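Local coordinates for penicillin-binding protein PbpB (Mycobacterium tuberculosis, PDB 6KGU) that cross-links peptidoglycan as a membrane-bound transpeptidase of the mycobacterial cell wall and is the target of beta-lactams such as aztreonam, at residues P338-Y342 with V366-W372. Numbering follows the deposited sequence.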
# COMPACT_ATOMS: atom_id res chain seq x y z
N PRO A 338 0.27 -5.84 25.95
CA PRO A 338 -0.45 -6.57 24.89
C PRO A 338 -1.82 -6.00 24.55
O PRO A 338 -2.16 -5.90 23.36
CB PRO A 338 -0.56 -7.99 25.47
CG PRO A 338 0.55 -8.10 26.44
CD PRO A 338 0.74 -6.73 27.03
N GLU A 339 -2.61 -5.63 25.56
CA GLU A 339 -3.98 -5.18 25.32
C GLU A 339 -4.02 -3.89 24.52
O GLU A 339 -4.75 -3.79 23.53
CB GLU A 339 -4.71 -5.00 26.65
CG GLU A 339 -5.19 -6.30 27.27
CD GLU A 339 -6.34 -6.09 28.23
OE1 GLU A 339 -6.25 -5.16 29.07
OE2 GLU A 339 -7.34 -6.83 28.14
N ARG A 340 -3.29 -2.87 24.97
CA ARG A 340 -3.30 -1.63 24.22
C ARG A 340 -2.65 -1.82 22.85
O ARG A 340 -3.10 -1.22 21.87
CB ARG A 340 -2.61 -0.52 25.02
CG ARG A 340 -3.45 0.01 26.19
CD ARG A 340 -2.80 1.18 26.96
NE ARG A 340 -1.50 0.82 27.53
CZ ARG A 340 -0.85 1.56 28.44
NH1 ARG A 340 -1.40 2.69 28.88
NH2 ARG A 340 0.34 1.18 28.90
N TYR A 341 -1.63 -2.67 22.76
CA TYR A 341 -1.02 -2.91 21.46
C TYR A 341 -2.03 -3.55 20.50
O TYR A 341 -2.22 -3.08 19.38
CB TYR A 341 0.21 -3.79 21.58
CG TYR A 341 0.85 -3.94 20.23
CD1 TYR A 341 1.65 -2.93 19.70
CD2 TYR A 341 0.59 -5.06 19.44
CE1 TYR A 341 2.20 -3.05 18.43
CE2 TYR A 341 1.13 -5.19 18.18
CZ TYR A 341 1.93 -4.18 17.67
OH TYR A 341 2.46 -4.32 16.40
N TYR A 342 -2.69 -4.63 20.94
CA TYR A 342 -3.67 -5.27 20.07
C TYR A 342 -4.80 -4.31 19.70
O TYR A 342 -5.30 -4.34 18.57
CB TYR A 342 -4.23 -6.53 20.73
CG TYR A 342 -5.28 -7.22 19.91
CD1 TYR A 342 -4.93 -8.01 18.82
CD2 TYR A 342 -6.63 -7.11 20.22
CE1 TYR A 342 -5.88 -8.65 18.06
CE2 TYR A 342 -7.60 -7.76 19.47
CZ TYR A 342 -7.22 -8.53 18.40
OH TYR A 342 -8.16 -9.18 17.64
N VAL A 366 -4.59 -11.50 11.48
CA VAL A 366 -4.08 -11.01 12.75
C VAL A 366 -4.61 -11.92 13.85
O VAL A 366 -5.82 -11.94 14.11
CB VAL A 366 -4.50 -9.56 13.03
CG1 VAL A 366 -3.96 -9.12 14.39
CG2 VAL A 366 -4.06 -8.61 11.91
N PRO A 367 -3.76 -12.65 14.57
CA PRO A 367 -4.25 -13.51 15.67
C PRO A 367 -4.92 -12.70 16.76
O PRO A 367 -4.31 -11.77 17.32
CB PRO A 367 -2.97 -14.20 16.18
CG PRO A 367 -1.86 -13.32 15.74
CD PRO A 367 -2.30 -12.68 14.45
N PRO A 368 -6.19 -12.98 17.06
CA PRO A 368 -6.86 -12.28 18.16
C PRO A 368 -6.16 -12.54 19.49
O PRO A 368 -5.50 -13.56 19.69
CB PRO A 368 -8.29 -12.85 18.14
CG PRO A 368 -8.16 -14.16 17.46
CD PRO A 368 -7.05 -14.00 16.45
N ILE A 369 -6.29 -11.57 20.40
CA ILE A 369 -5.46 -11.61 21.60
C ILE A 369 -5.81 -12.81 22.49
O ILE A 369 -4.91 -13.41 23.09
CB ILE A 369 -5.55 -10.26 22.35
CG1 ILE A 369 -4.49 -10.19 23.45
CG2 ILE A 369 -6.96 -10.00 22.88
CD1 ILE A 369 -4.44 -8.84 24.17
N ASP A 370 -7.08 -13.22 22.54
CA ASP A 370 -7.42 -14.35 23.40
C ASP A 370 -6.81 -15.66 22.93
O ASP A 370 -6.85 -16.64 23.68
CB ASP A 370 -8.94 -14.50 23.54
CG ASP A 370 -9.66 -14.60 22.20
OD1 ASP A 370 -8.99 -14.64 21.14
OD2 ASP A 370 -10.91 -14.64 22.22
N GLN A 371 -6.20 -15.69 21.74
CA GLN A 371 -5.53 -16.89 21.25
C GLN A 371 -4.01 -16.72 21.17
O GLN A 371 -3.34 -17.61 20.63
CB GLN A 371 -6.10 -17.28 19.89
CG GLN A 371 -7.62 -17.42 19.93
CD GLN A 371 -8.24 -17.57 18.56
OE1 GLN A 371 -7.56 -17.93 17.59
NE2 GLN A 371 -9.53 -17.27 18.46
N TRP A 372 -3.46 -15.64 21.69
CA TRP A 372 -2.01 -15.43 21.62
C TRP A 372 -1.26 -16.52 22.38
O TRP A 372 -1.69 -16.97 23.45
CB TRP A 372 -1.63 -14.06 22.18
CG TRP A 372 -1.96 -12.89 21.27
CD1 TRP A 372 -2.71 -12.92 20.13
CD2 TRP A 372 -1.53 -11.53 21.44
NE1 TRP A 372 -2.78 -11.66 19.58
CE2 TRP A 372 -2.06 -10.79 20.36
CE3 TRP A 372 -0.74 -10.87 22.39
CZ2 TRP A 372 -1.84 -9.43 20.21
CZ3 TRP A 372 -0.52 -9.51 22.24
CH2 TRP A 372 -1.06 -8.80 21.15
O HOH W 1 -7.57 -9.88 15.24
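Tyr342 reaches out one turn into its helix across Ile369 and Trp372, with CG anti to the backbone N (chi1 178°). Tyr342 CB lies against the six-membered ring of the indole, 3.8 Å from Trp372 CZ2. At CG the ring begins to ride over Ile369, whose CB lies 4.1 Å from the Tyr342 ring centroid and 17° off the ring normal, a CH-pi contact; branching at CB lets Ile369 set CG2 against the ring too, at CD2. CD1 meets Trp372 CZ2, while Tyr342 CE1 comes to 3.6 Å from Pro367 O. At the tip, Tyr342 OH passes 3.4 Å from Pro368 CA and hydrogen-bonds a water that donates to Val366 O; a tyrosine thus combines an apolar ring with a polar end. The planes of the Tyr342 and Trp372 rings lie at 84°, but the rings meet obliquely. Trp372 NE1 donates in its own ring plane to Pro367 O (2.7 Å), and Ile369 CG1 lies over one indole face, both helping to hold the ring's rotation. Pro338, well placed in a helix's first turn, sets CB 3.6 Å from Trp372 CZ3. Within the transpeptidase domain, this packing joins the start of helix 338-347 to the loop leading towards helix 390-401; Val366 lies against Leu345 further along the first helix.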